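Local coordinates for protein methylocystis parvus OBBP MbnE (Methylocystis parvus OBBP, PDB 5ICQ) that probably binds methanobactin, a copper-chelating peptide, in the periplasm and hands it to the transport machinery for uptake, at residues V68-T73 and L265-D270; D284-T289 and W577-T582; D435-D440 and I469-R474; E340-M345 and D423-A428; A39-P44 and R545-F550. All coordinates share one frame; numbering follows the deposited sequence.

Interaction 1. Residues V68-T73 and L265-D270; sequences VGLPGT and LQYFRD
V68-P71 and L265-F268 run side by side as parallel strands, their short axes 4.6 Å apart and turned 32° against each other. Four backbone bonds join them: Q266 N to V68 O, L70 N to Q266 O, F268 N to L70 O and, past the end of the first strand, G72 N to F268 O at 2.9 Å. The side chains of L70 and Y267 lie alongside one another. L70 CB sits over one face of the phenol, 4.1 Å from the ring centroid, and its CD1 reaches on to Y267 CZ at 3.6 Å. G72 O meets the same ring at its edge. The hydroxyl accepts from Q89 N, which ties down the far end of the ring. With an alanine in place of Y267, L70 is likely to lose its ring partner and Q89 N its acceptor. Beside F268, the bare CA of G69 lies 4.2 Å from CE1, close enough that a CB on G69 would be tight. F268 also rests on helix 271-279 through S273, L274 and A277. This is the parallel edge of a four-stranded mixed sheet in a family 5 solute-binding protein, with 65-71 outermost and 262-268 joined on its other side to 237-242.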
# COMPACT_ATOMS: atom_id res chain seq x y z
N VAL A 68 -20.59 6.59 7.21
CA VAL A 68 -19.53 6.21 6.28
C VAL A 68 -20.15 5.38 5.16
O VAL A 68 -21.02 4.54 5.42
CB VAL A 68 -18.44 5.41 7.02
CG1 VAL A 68 -17.52 4.71 6.05
CG2 VAL A 68 -17.66 6.32 7.96
N GLY A 69 -19.73 5.64 3.93
CA GLY A 69 -20.22 4.88 2.79
C GLY A 69 -19.10 4.20 2.03
O GLY A 69 -18.07 4.81 1.72
N LEU A 70 -19.29 2.93 1.70
CA LEU A 70 -18.28 2.12 1.05
C LEU A 70 -18.89 1.42 -0.16
O LEU A 70 -20.07 1.05 -0.14
CB LEU A 70 -17.72 1.07 2.01
CG LEU A 70 -16.89 1.61 3.17
CD1 LEU A 70 -16.60 0.52 4.20
CD2 LEU A 70 -15.59 2.22 2.63
N PRO A 71 -18.11 1.22 -1.22
CA PRO A 71 -18.62 0.48 -2.38
C PRO A 71 -18.52 -1.01 -2.15
O PRO A 71 -17.69 -1.50 -1.38
CB PRO A 71 -17.68 0.93 -3.51
CG PRO A 71 -16.38 1.13 -2.81
CD PRO A 71 -16.70 1.62 -1.40
N GLY A 72 -19.40 -1.75 -2.82
CA GLY A 72 -19.32 -3.20 -2.75
C GLY A 72 -20.20 -3.80 -1.68
O GLY A 72 -21.31 -3.32 -1.42
N THR A 73 -19.72 -4.87 -1.05
CA THR A 73 -20.54 -5.60 -0.09
C THR A 73 -19.63 -6.29 0.92
O THR A 73 -18.40 -6.18 0.84
CB THR A 73 -21.45 -6.61 -0.80
OG1 THR A 73 -22.38 -7.16 0.14
CG2 THR A 73 -20.62 -7.74 -1.40
N LEU A 265 -21.38 2.17 9.03
CA LEU A 265 -20.72 1.86 7.77
C LEU A 265 -21.75 1.25 6.83
O LEU A 265 -22.19 0.12 7.04
CB LEU A 265 -19.55 0.90 7.97
CG LEU A 265 -18.39 1.44 8.83
CD1 LEU A 265 -18.54 1.01 10.28
CD2 LEU A 265 -17.04 1.00 8.28
N GLN A 266 -22.13 1.99 5.79
CA GLN A 266 -23.14 1.55 4.84
C GLN A 266 -22.49 1.18 3.51
O GLN A 266 -21.62 1.90 3.03
CB GLN A 266 -24.19 2.63 4.59
CG GLN A 266 -24.86 3.19 5.83
CD GLN A 266 -25.81 4.32 5.48
OE1 GLN A 266 -26.25 4.42 4.34
NE2 GLN A 266 -26.12 5.16 6.45
N TYR A 267 -22.94 0.08 2.93
CA TYR A 267 -22.37 -0.44 1.69
C TYR A 267 -23.32 -0.18 0.53
O TYR A 267 -24.54 -0.28 0.67
CB TYR A 267 -22.07 -1.94 1.82
CG TYR A 267 -20.78 -2.19 2.56
CD1 TYR A 267 -20.70 -2.06 3.95
CD2 TYR A 267 -19.62 -2.53 1.88
CE1 TYR A 267 -19.52 -2.26 4.62
CE2 TYR A 267 -18.42 -2.74 2.55
CZ TYR A 267 -18.39 -2.61 3.92
OH TYR A 267 -17.21 -2.82 4.59
N PHE A 268 -22.74 0.18 -0.62
CA PHE A 268 -23.49 0.63 -1.78
C PHE A 268 -23.08 -0.15 -3.02
O PHE A 268 -21.89 -0.40 -3.23
CB PHE A 268 -23.29 2.14 -2.03
CG PHE A 268 -23.97 3.03 -1.02
CD1 PHE A 268 -23.36 3.33 0.19
CD2 PHE A 268 -25.24 3.55 -1.26
CE1 PHE A 268 -23.99 4.13 1.12
CE2 PHE A 268 -25.88 4.35 -0.33
CZ PHE A 268 -25.25 4.64 0.87
N ARG A 269 -24.08 -0.50 -3.83
CA ARG A 269 -23.97 -1.17 -5.13
C ARG A 269 -22.75 -0.76 -5.93
O ARG A 269 -21.86 -1.57 -6.20
CB ARG A 269 -25.22 -0.90 -5.98
CG ARG A 269 -26.52 -1.58 -5.53
CD ARG A 269 -27.04 -1.02 -4.21
NE ARG A 269 -27.34 0.41 -4.28
CZ ARG A 269 -27.63 1.16 -3.22
NH1 ARG A 269 -27.67 0.62 -2.01
NH2 ARG A 269 -27.90 2.45 -3.37
N ASP A 270 -22.70 0.50 -6.35
CA ASP A 270 -21.58 1.00 -7.13
C ASP A 270 -21.41 2.49 -6.87
O ASP A 270 -22.12 3.09 -6.07
CB ASP A 270 -21.77 0.71 -8.63
CG ASP A 270 -23.03 1.33 -9.20
OD1 ASP A 270 -23.26 1.16 -10.42
OD2 ASP A 270 -23.80 1.98 -8.45

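Interaction 2. Residues D284-T289 and W577-T582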
# COMPACT_ATOMS: atom_id res chain seq x y z
N ASP A 284 -21.30 11.17 5.15
CA ASP A 284 -20.59 12.34 5.65
C ASP A 284 -19.24 12.59 4.98
O ASP A 284 -18.67 13.68 5.16
CB ASP A 284 -20.40 12.21 7.17
CG ASP A 284 -21.72 12.34 7.93
OD1 ASP A 284 -22.53 13.20 7.54
OD2 ASP A 284 -21.94 11.58 8.90
N TYR A 285 -18.71 11.64 4.22
CA TYR A 285 -17.33 11.67 3.75
C TYR A 285 -17.19 10.78 2.53
O TYR A 285 -17.82 9.72 2.47
CB TYR A 285 -16.37 11.19 4.86
CG TYR A 285 -14.92 11.13 4.43
CD1 TYR A 285 -14.41 10.00 3.81
CD2 TYR A 285 -14.07 12.22 4.63
CE1 TYR A 285 -13.10 9.95 3.40
CE2 TYR A 285 -12.74 12.16 4.23
CZ TYR A 285 -12.27 11.03 3.60
OH TYR A 285 -10.97 10.95 3.19
N ARG A 286 -16.36 11.19 1.58
CA ARG A 286 -16.02 10.31 0.47
C ARG A 286 -14.63 10.64 -0.06
O ARG A 286 -14.17 11.79 0.01
CB ARG A 286 -17.05 10.40 -0.67
CG ARG A 286 -17.19 11.76 -1.33
CD ARG A 286 -18.26 11.73 -2.44
NE ARG A 286 -17.76 11.20 -3.70
CZ ARG A 286 -17.99 9.97 -4.17
NH1 ARG A 286 -18.75 9.11 -3.49
NH2 ARG A 286 -17.46 9.61 -5.33
N ASP A 287 -13.95 9.60 -0.54
CA ASP A 287 -12.75 9.73 -1.37
C ASP A 287 -13.16 9.65 -2.84
O ASP A 287 -13.90 8.75 -3.23
CB ASP A 287 -11.75 8.62 -1.06
CG ASP A 287 -11.23 8.69 0.35
OD1 ASP A 287 -10.83 9.79 0.79
OD2 ASP A 287 -11.22 7.64 1.02
N GLU A 288 -12.68 10.59 -3.66
CA GLU A 288 -12.98 10.60 -5.08
C GLU A 288 -11.84 9.95 -5.85
O GLU A 288 -10.68 10.34 -5.68
CB GLU A 288 -13.21 12.03 -5.58
CG GLU A 288 -13.73 12.09 -6.99
CD GLU A 288 -14.98 11.27 -7.14
OE1 GLU A 288 -14.93 10.19 -7.77
OE2 GLU A 288 -16.01 11.70 -6.59
N THR A 289 -12.17 8.98 -6.70
CA THR A 289 -11.18 8.35 -7.57
C THR A 289 -11.51 8.49 -9.05
O THR A 289 -10.72 8.05 -9.89
CB THR A 289 -11.02 6.86 -7.24
OG1 THR A 289 -12.30 6.24 -7.21
CG2 THR A 289 -10.35 6.69 -5.88
N TRP A 577 -8.19 13.29 -3.27
CA TRP A 577 -9.38 14.09 -3.50
C TRP A 577 -10.47 13.61 -2.55
O TRP A 577 -10.87 12.44 -2.59
CB TRP A 577 -9.85 13.97 -4.96
CG TRP A 577 -8.75 14.22 -5.95
CD1 TRP A 577 -7.64 15.02 -5.78
CD2 TRP A 577 -8.63 13.66 -7.26
NE1 TRP A 577 -6.85 14.99 -6.90
CE2 TRP A 577 -7.43 14.15 -7.82
CE3 TRP A 577 -9.42 12.78 -8.02
CZ2 TRP A 577 -7.01 13.81 -9.11
CZ3 TRP A 577 -9.00 12.44 -9.30
CH2 TRP A 577 -7.80 12.95 -9.83
N ILE A 578 -10.93 14.50 -1.66
CA ILE A 578 -11.95 14.13 -0.69
C ILE A 578 -13.08 15.16 -0.69
O ILE A 578 -12.93 16.29 -1.17
CB ILE A 578 -11.38 13.97 0.74
CG1 ILE A 578 -11.05 15.34 1.34
CG2 ILE A 578 -10.14 13.07 0.74
CD1 ILE A 578 -10.69 15.28 2.84
N ALA A 579 -14.22 14.75 -0.15
CA ALA A 579 -15.33 15.66 0.10
C ALA A 579 -16.01 15.23 1.39
O ALA A 579 -15.98 14.05 1.74
CB ALA A 579 -16.34 15.69 -1.05
N HIS A 580 -16.61 16.20 2.09
CA HIS A 580 -17.17 15.87 3.39
C HIS A 580 -18.19 16.92 3.80
O HIS A 580 -18.15 18.07 3.35
CB HIS A 580 -16.06 15.79 4.45
CG HIS A 580 -15.27 17.04 4.58
ND1 HIS A 580 -15.66 18.09 5.39
CD2 HIS A 580 -14.11 17.43 4.01
CE1 HIS A 580 -14.78 19.07 5.31
NE2 HIS A 580 -13.83 18.70 4.47
N SER A 581 -19.11 16.50 4.67
CA SER A 581 -19.99 17.44 5.35
C SER A 581 -19.15 18.42 6.16
O SER A 581 -18.12 18.07 6.73
CB SER A 581 -20.96 16.69 6.27
OG SER A 581 -21.60 17.58 7.16
N THR A 582 -19.62 19.67 6.24
CA THR A 582 -18.92 20.63 7.09
C THR A 582 -19.28 20.49 8.55
O THR A 582 -18.70 21.19 9.39
CB THR A 582 -19.20 22.07 6.63
OG1 THR A 582 -20.61 22.27 6.53
CG2 THR A 582 -18.56 22.32 5.30
O HOH W 1 -23.47 15.45 8.85
O HOH W 2 -8.54 10.44 -3.99
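E288, beside W577 across two antiparallel strands, has its OE2 gripped by R286 NH2 at 2.8 Å, by the hydroxyl of Y298 and, weakly, by R286 NE. The oxygen lies in the guanidinium plane, yet the arginine meets it from above the carboxylate plane, 37° out. OE1 takes R293 NH2 and S290 N, so the buried acid is probably well held as an anion. R286 and A579 form a hydrogen-bonded pair, R286 N to A579 O at 2.9 Å and A579 N to R286 O at 3.0 Å, and R286 CG packs on A579 CB. Y285 pairs with H580 and D287 with I578, without such bonds. The phenol of Y285 lies obliquely across I578, OH 3.3 Å from CG2 and CE2 4.0 Å from CD1. Its OH also has a weak, unsettled contact with D287 OD1, which Q576 NE2 holds. Replacing Y285 by alanine is likely to open a gap beside I578. One water links E288 O, at 2.7 Å, to W577 N. The arrangement is a three-stranded antiparallel sheet in which 576-581 is the central strand, between 285-288 and 308-313, so that a late piece of the chain lies between two earlier ones.

Interaction 3. Residues D435-D440 and I469-R474; sequences DRLMKD and IGVEVR
L437 faces the turn at I469-V471 and meets it from CB outward. CB lies near two successive carbonyl oxygens, 3.6 Å from I469 O and equally far from G470 O. Beyond it CG is anti to the backbone N (chi1 -174°), which directs the side chain toward V471, the two side chains pointing the same way, and CD2 ends 3.6 Å from V471 CG2. L437 is buried; its side chain also touches C430. Its backbone adds the single hydrogen bond of the contact, L437 N to G470 O at 2.9 Å. The N-H points almost straight at the oxygen (167°), but the nitrogen stands above the carbonyl plane, 36° out of it. Here the glycine matters. G470 CA lies 3.4 Å from D435 O, and a CB on it would run into L437 N. Its positive phi suits glycine as well. Next to this, D435 lays its carboxylate over the face of the R436 guanidinium, OD1 3.0 Å from NH2, an attraction of charges with no N-H pointing at the oxygen. G470 is the C-prime residue of a Schellman motif that ends helix 453-467, with V471 N bonded to L466 O and G470 N to A467 O. The chain then enters strand 472-477, parallel to 442-450, a beta-alpha-beta crossover whose turn packs against the hairpin strand 437-439.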
# COMPACT_ATOMS: atom_id res chain seq x y z
N ASP A 435 7.68 -1.26 -43.77
CA ASP A 435 6.87 -0.59 -42.77
C ASP A 435 6.92 -1.30 -41.43
O ASP A 435 6.10 -1.00 -40.56
CB ASP A 435 5.43 -0.49 -43.26
CG ASP A 435 4.84 -1.86 -43.56
OD1 ASP A 435 5.29 -2.49 -44.55
OD2 ASP A 435 3.96 -2.31 -42.81
N ARG A 436 7.84 -2.24 -41.25
CA ARG A 436 7.83 -3.11 -40.07
C ARG A 436 9.18 -3.13 -39.38
O ARG A 436 10.22 -3.25 -40.03
CB ARG A 436 7.44 -4.54 -40.45
CG ARG A 436 6.03 -4.70 -40.99
CD ARG A 436 5.87 -6.04 -41.69
NE ARG A 436 5.26 -5.89 -43.01
CZ ARG A 436 5.91 -5.47 -44.09
NH1 ARG A 436 7.19 -5.13 -44.01
NH2 ARG A 436 5.27 -5.37 -45.25
N LEU A 437 9.15 -3.05 -38.06
CA LEU A 437 10.33 -3.32 -37.25
C LEU A 437 10.64 -4.81 -37.29
O LEU A 437 9.77 -5.64 -37.00
CB LEU A 437 10.10 -2.87 -35.81
CG LEU A 437 11.34 -2.99 -34.92
CD1 LEU A 437 12.29 -1.85 -35.25
CD2 LEU A 437 10.94 -2.99 -33.44
N MET A 438 11.88 -5.17 -37.61
CA MET A 438 12.28 -6.57 -37.73
C MET A 438 13.17 -6.96 -36.56
O MET A 438 14.09 -6.21 -36.20
CB MET A 438 13.01 -6.82 -39.05
CG MET A 438 12.25 -6.38 -40.29
SD MET A 438 10.74 -7.32 -40.57
CE MET A 438 11.38 -8.90 -41.11
N LYS A 439 12.91 -8.13 -35.98
CA LYS A 439 13.79 -8.73 -34.99
C LYS A 439 13.97 -10.20 -35.32
O LYS A 439 12.99 -10.93 -35.50
CB LYS A 439 13.25 -8.58 -33.56
CG LYS A 439 14.15 -9.18 -32.49
CD LYS A 439 13.56 -9.03 -31.09
CE LYS A 439 14.50 -9.59 -30.03
NZ LYS A 439 14.51 -11.08 -30.00
N ASP A 440 15.23 -10.64 -35.41
CA ASP A 440 15.56 -12.02 -35.79
C ASP A 440 14.87 -12.43 -37.09
O ASP A 440 14.37 -13.55 -37.23
CB ASP A 440 15.20 -12.99 -34.66
CG ASP A 440 15.91 -12.67 -33.36
OD1 ASP A 440 17.08 -12.24 -33.41
OD2 ASP A 440 15.29 -12.86 -32.29
N ILE A 469 6.56 3.17 -35.14
CA ILE A 469 7.91 2.66 -35.36
C ILE A 469 7.83 1.22 -35.87
O ILE A 469 8.76 0.43 -35.69
CB ILE A 469 8.79 2.74 -34.09
CG1 ILE A 469 8.13 2.04 -32.90
CG2 ILE A 469 9.13 4.20 -33.76
CD1 ILE A 469 9.08 1.81 -31.74
N GLY A 470 6.72 0.88 -36.53
CA GLY A 470 6.63 -0.40 -37.22
C GLY A 470 6.32 -1.60 -36.35
O GLY A 470 6.61 -2.73 -36.75
N VAL A 471 5.74 -1.40 -35.17
CA VAL A 471 5.49 -2.48 -34.22
C VAL A 471 4.00 -2.78 -34.20
O VAL A 471 3.18 -1.88 -33.99
CB VAL A 471 5.99 -2.10 -32.81
CG1 VAL A 471 5.52 -3.14 -31.78
CG2 VAL A 471 7.51 -1.98 -32.81
N GLU A 472 3.65 -4.05 -34.42
CA GLU A 472 2.26 -4.49 -34.41
C GLU A 472 1.86 -4.86 -32.99
O GLU A 472 2.49 -5.72 -32.37
CB GLU A 472 2.08 -5.67 -35.35
CG GLU A 472 0.70 -6.32 -35.28
CD GLU A 472 0.59 -7.50 -36.23
OE1 GLU A 472 0.83 -7.31 -37.44
OE2 GLU A 472 0.28 -8.61 -35.76
N VAL A 473 0.82 -4.21 -32.46
CA VAL A 473 0.40 -4.45 -31.08
C VAL A 473 -1.08 -4.83 -31.08
O VAL A 473 -1.92 -4.03 -31.49
CB VAL A 473 0.62 -3.21 -30.19
CG1 VAL A 473 0.28 -3.55 -28.73
CG2 VAL A 473 2.07 -2.69 -30.32
N ARG A 474 -1.39 -6.02 -30.59
CA ARG A 474 -2.77 -6.44 -30.44
C ARG A 474 -3.22 -6.23 -29.00
O ARG A 474 -2.56 -6.71 -28.07
CB ARG A 474 -2.91 -7.91 -30.85
CG ARG A 474 -2.39 -8.15 -32.26
CD ARG A 474 -1.95 -9.59 -32.50
NE ARG A 474 -0.54 -9.82 -32.19
CZ ARG A 474 -0.10 -10.74 -31.33
NH1 ARG A 474 -0.97 -11.52 -30.70
NH2 ARG A 474 1.19 -10.89 -31.11

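Interaction 4. Residues E340-M345 and D423-A428; sequences EAFGMM and DLLAAA
L424 is the first residue of 423-428 to touch the other helix, and its two ends do different work. CB meets A341 CB at 3.9 Å, while CD1 reaches into the angle between two side chains, 3.6 Å from E340 CG and 3.7 Å from M344 CE. Both E340 and M344 cross the leucine at about a right angle. A chi1 of -110°, away from a staggered position, puts CD1 there and suggests some strain. CD1 lies along the E340 chain, whose OE1 forms a salt bridge with R395. L425 comes next, its tip swinging in from the side. CG rests on A341 CB at 3.6 Å and CD2 lies 3.9 Å from F342 CE1, oblique to the ring. The small A341 thus fits against both leucines, and the helices can come close: the CA atoms of A341 and L424 are 6.0 Å apart. No hydrogen bond crosses, so packing alone joins the two segments. Around them, L425 also touches L338 of helix 336-343, while F342 meets F444 of strand 442-450 edge-to-face and leans on L466 of helix 453-467, a helix that M345 touches as well.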
# COMPACT_ATOMS: atom_id res chain seq x y z
N GLU A 340 13.55 -0.16 -23.06
CA GLU A 340 13.67 1.29 -22.92
C GLU A 340 13.12 2.01 -24.14
O GLU A 340 12.38 2.99 -24.02
CB GLU A 340 15.13 1.70 -22.68
CG GLU A 340 15.29 3.23 -22.67
CD GLU A 340 16.65 3.73 -22.21
OE1 GLU A 340 17.59 2.92 -22.09
OE2 GLU A 340 16.77 4.95 -21.95
N ALA A 341 13.48 1.53 -25.34
CA ALA A 341 13.00 2.16 -26.57
C ALA A 341 11.47 2.12 -26.67
O ALA A 341 10.84 3.12 -27.06
CB ALA A 341 13.62 1.48 -27.79
N PHE A 342 10.86 0.97 -26.37
CA PHE A 342 9.41 0.89 -26.43
C PHE A 342 8.78 1.85 -25.44
O PHE A 342 7.74 2.46 -25.72
CB PHE A 342 8.93 -0.53 -26.17
CG PHE A 342 8.96 -1.43 -27.36
CD1 PHE A 342 9.88 -1.24 -28.39
CD2 PHE A 342 8.06 -2.49 -27.47
CE1 PHE A 342 9.91 -2.09 -29.49
CE2 PHE A 342 8.08 -3.34 -28.57
CZ PHE A 342 9.01 -3.14 -29.58
N GLY A 343 9.40 2.01 -24.27
CA GLY A 343 8.88 2.92 -23.27
C GLY A 343 8.84 4.35 -23.74
O GLY A 343 7.98 5.12 -23.32
N MET A 344 9.78 4.74 -24.61
CA MET A 344 9.82 6.09 -25.14
C MET A 344 8.58 6.44 -25.94
O MET A 344 8.30 7.63 -26.15
CB MET A 344 11.02 6.27 -26.06
CG MET A 344 12.35 6.25 -25.36
SD MET A 344 13.66 6.39 -26.60
CE MET A 344 15.07 6.34 -25.50
N MET A 345 7.86 5.45 -26.43
CA MET A 345 6.76 5.72 -27.33
C MET A 345 5.43 5.95 -26.62
O MET A 345 4.47 6.35 -27.27
CB MET A 345 6.62 4.59 -28.34
CG MET A 345 7.87 4.37 -29.19
SD MET A 345 8.38 5.84 -30.13
CE MET A 345 6.94 6.10 -31.17
N ASP A 423 16.96 4.52 -32.88
CA ASP A 423 18.40 4.42 -32.70
C ASP A 423 18.75 3.39 -31.63
O ASP A 423 19.68 2.59 -31.80
CB ASP A 423 19.00 5.78 -32.33
CG ASP A 423 18.92 6.78 -33.47
OD1 ASP A 423 18.60 6.39 -34.61
OD2 ASP A 423 19.18 7.98 -33.23
N LEU A 424 18.01 3.39 -30.51
CA LEU A 424 18.22 2.37 -29.49
C LEU A 424 17.93 0.98 -30.02
O LEU A 424 18.67 0.03 -29.76
CB LEU A 424 17.34 2.65 -28.27
CG LEU A 424 17.96 3.10 -26.96
CD1 LEU A 424 16.88 3.16 -25.89
CD2 LEU A 424 19.11 2.19 -26.55
N LEU A 425 16.81 0.84 -30.73
CA LEU A 425 16.45 -0.46 -31.30
C LEU A 425 17.52 -0.95 -32.26
O LEU A 425 17.85 -2.14 -32.27
CB LEU A 425 15.09 -0.35 -32.00
CG LEU A 425 13.94 -0.15 -30.99
CD1 LEU A 425 12.67 0.40 -31.63
CD2 LEU A 425 13.67 -1.49 -30.25
N ALA A 426 18.08 -0.05 -33.07
CA ALA A 426 19.16 -0.45 -33.98
C ALA A 426 20.34 -1.03 -33.21
O ALA A 426 20.92 -2.04 -33.61
CB ALA A 426 19.59 0.75 -34.83
N ALA A 427 20.69 -0.42 -32.07
CA ALA A 427 21.74 -0.96 -31.22
C ALA A 427 21.36 -2.33 -30.66
O ALA A 427 22.24 -3.17 -30.44
CB ALA A 427 22.04 0.01 -30.08
N ALA A 428 20.08 -2.58 -30.43
CA ALA A 428 19.65 -3.91 -29.99
C ALA A 428 19.46 -4.87 -31.15
O ALA A 428 18.96 -5.97 -30.93
CB ALA A 428 18.36 -3.81 -29.17

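Interaction 5. Residues A39-P44 and R545-F550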
# COMPACT_ATOMS: atom_id res chain seq x y z
N ALA A 39 10.90 1.96 16.23
CA ALA A 39 10.94 2.38 14.83
C ALA A 39 11.60 1.30 14.00
O ALA A 39 12.56 0.67 14.45
CB ALA A 39 11.70 3.70 14.66
N MET A 40 11.10 1.09 12.77
CA MET A 40 11.72 0.10 11.90
C MET A 40 13.19 0.43 11.66
O MET A 40 14.05 -0.45 11.72
CB MET A 40 10.97 0.00 10.57
CG MET A 40 11.58 -1.02 9.60
SD MET A 40 11.69 -2.68 10.35
CE MET A 40 12.97 -3.43 9.35
N HIS A 41 13.48 1.71 11.39
CA HIS A 41 14.84 2.21 11.20
C HIS A 41 15.05 3.44 12.06
O HIS A 41 14.18 4.31 12.15
CB HIS A 41 15.12 2.56 9.72
CG HIS A 41 14.77 1.46 8.77
ND1 HIS A 41 15.59 0.37 8.56
CD2 HIS A 41 13.69 1.29 7.97
CE1 HIS A 41 15.03 -0.43 7.67
NE2 HIS A 41 13.87 0.10 7.30
N GLY A 42 16.21 3.52 12.70
CA GLY A 42 16.46 4.67 13.53
C GLY A 42 15.67 4.59 14.82
O GLY A 42 15.29 3.51 15.28
N ALA A 43 15.42 5.76 15.41
CA ALA A 43 14.82 5.95 16.73
C ALA A 43 13.41 6.50 16.61
O ALA A 43 13.11 7.26 15.69
CB ALA A 43 15.66 6.92 17.57
N PRO A 44 12.51 6.13 17.53
CA PRO A 44 11.17 6.71 17.51
C PRO A 44 11.26 8.22 17.67
O PRO A 44 12.08 8.72 18.43
CB PRO A 44 10.47 6.06 18.72
CG PRO A 44 11.33 4.88 19.09
CD PRO A 44 12.73 5.26 18.70
N ARG A 545 20.16 -0.21 9.15
CA ARG A 545 19.67 0.04 10.50
C ARG A 545 19.25 1.48 10.71
O ARG A 545 18.16 1.73 11.24
CB ARG A 545 20.73 -0.38 11.54
CG ARG A 545 20.92 -1.89 11.57
CD ARG A 545 21.68 -2.32 12.80
NE ARG A 545 21.88 -3.77 12.83
CZ ARG A 545 22.30 -4.42 13.91
NH1 ARG A 545 22.55 -3.75 15.03
NH2 ARG A 545 22.46 -5.74 13.88
N SER A 546 20.06 2.45 10.29
CA SER A 546 19.71 3.85 10.48
C SER A 546 18.77 4.32 9.39
O SER A 546 18.74 3.77 8.28
CB SER A 546 20.95 4.73 10.49
OG SER A 546 21.50 4.83 9.19
N GLN A 547 17.98 5.35 9.70
CA GLN A 547 17.06 5.88 8.70
C GLN A 547 17.82 6.42 7.49
O GLN A 547 17.38 6.27 6.34
CB GLN A 547 16.19 6.97 9.33
CG GLN A 547 15.04 7.45 8.45
CD GLN A 547 13.97 6.38 8.25
OE1 GLN A 547 13.67 5.62 9.17
NE2 GLN A 547 13.41 6.33 7.05
N GLU A 548 18.99 7.02 7.73
CA GLU A 548 19.79 7.56 6.64
C GLU A 548 20.31 6.45 5.73
O GLU A 548 20.29 6.58 4.50
CB GLU A 548 20.94 8.39 7.20
CG GLU A 548 21.93 8.87 6.15
CD GLU A 548 22.93 9.89 6.70
OE1 GLU A 548 22.66 10.47 7.77
OE2 GLU A 548 23.97 10.09 6.05
N ASP A 549 20.79 5.35 6.32
CA ASP A 549 21.24 4.23 5.50
C ASP A 549 20.09 3.57 4.77
O ASP A 549 20.28 3.05 3.67
CB ASP A 549 21.99 3.22 6.37
CG ASP A 549 23.34 3.75 6.84
OD1 ASP A 549 23.72 4.85 6.42
OD2 ASP A 549 24.01 3.05 7.64
N PHE A 550 18.90 3.55 5.38
CA PHE A 550 17.72 3.01 4.70
C PHE A 550 17.36 3.83 3.47
O PHE A 550 17.13 3.28 2.39
CB PHE A 550 16.54 2.94 5.67
CG PHE A 550 15.29 2.33 5.07
CD1 PHE A 550 15.27 1.01 4.66
CD2 PHE A 550 14.14 3.09 4.93
CE1 PHE A 550 14.12 0.43 4.13
CE2 PHE A 550 12.97 2.52 4.40
CZ PHE A 550 12.97 1.20 3.99
O HOH W 3 16.79 -1.08 11.86
O HOH W 4 17.06 0.72 14.17
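H41 and G42, in an irregular stretch of chain, pass across the start of helix 547-563, with the CA atoms of G42 and S546 4.5 Å apart. One backbone bond joins the segments: G42 N to R545 O at 3.0 Å, the donor in the carbonyl plane but the N-H bent to 145°. A positive phi of 75°, which glycine takes easily, lets the chain turn away at G42. R545 O has further company: a water lies 3.2 Å from R545 O and also near M40 O. S546 is the N-cap, its OG accepting from D549 N, which caps the first turn of the helix, the one that carries F550. The contact rests chiefly on two rings. H41 and F550 form an offset stack, centroids 3.8 Å apart and planes 19° from parallel. The overlap is close at one point, where H41 NE2 sits 3.1 Å from F550 CD1. F550 CB lies over the same face of the imidazole, while M40 CG covers the opposite face. R545 O meets the imidazole at its edge, in plane. ND1 gives a weak bond to A544 O. A positive charge on the imidazole would probably be disfavoured so near the N-terminal end of the helix, which is itself the positive end of the helix dipole. The chemistry is thus mainly one of stacked faces, with one backbone bond across the segments beside them.

In the fold
The five contacts fall into three places. Interactions 3 and 4, centres 12 Å apart, form one continuous core: V471 CG2 lies 3.7 Å from F342 CZ, and I469 CD1 packs on M345 and L425. Interactions 1 and 2 have centres 14 Å apart and nearest atoms about 5 Å apart; they do not touch, but R67, just before 68-73, bonds to D284, and both lean on helix 271-279. The centres of interactions 5 and 1 are about 39 Å apart, on opposite sides of the chain's centre, and the segments of interaction 5 alternate along the sequence with those of interaction 2. A sulfate, probably from the crystallisation liquor, sits about 5 Å from the E288 side chain.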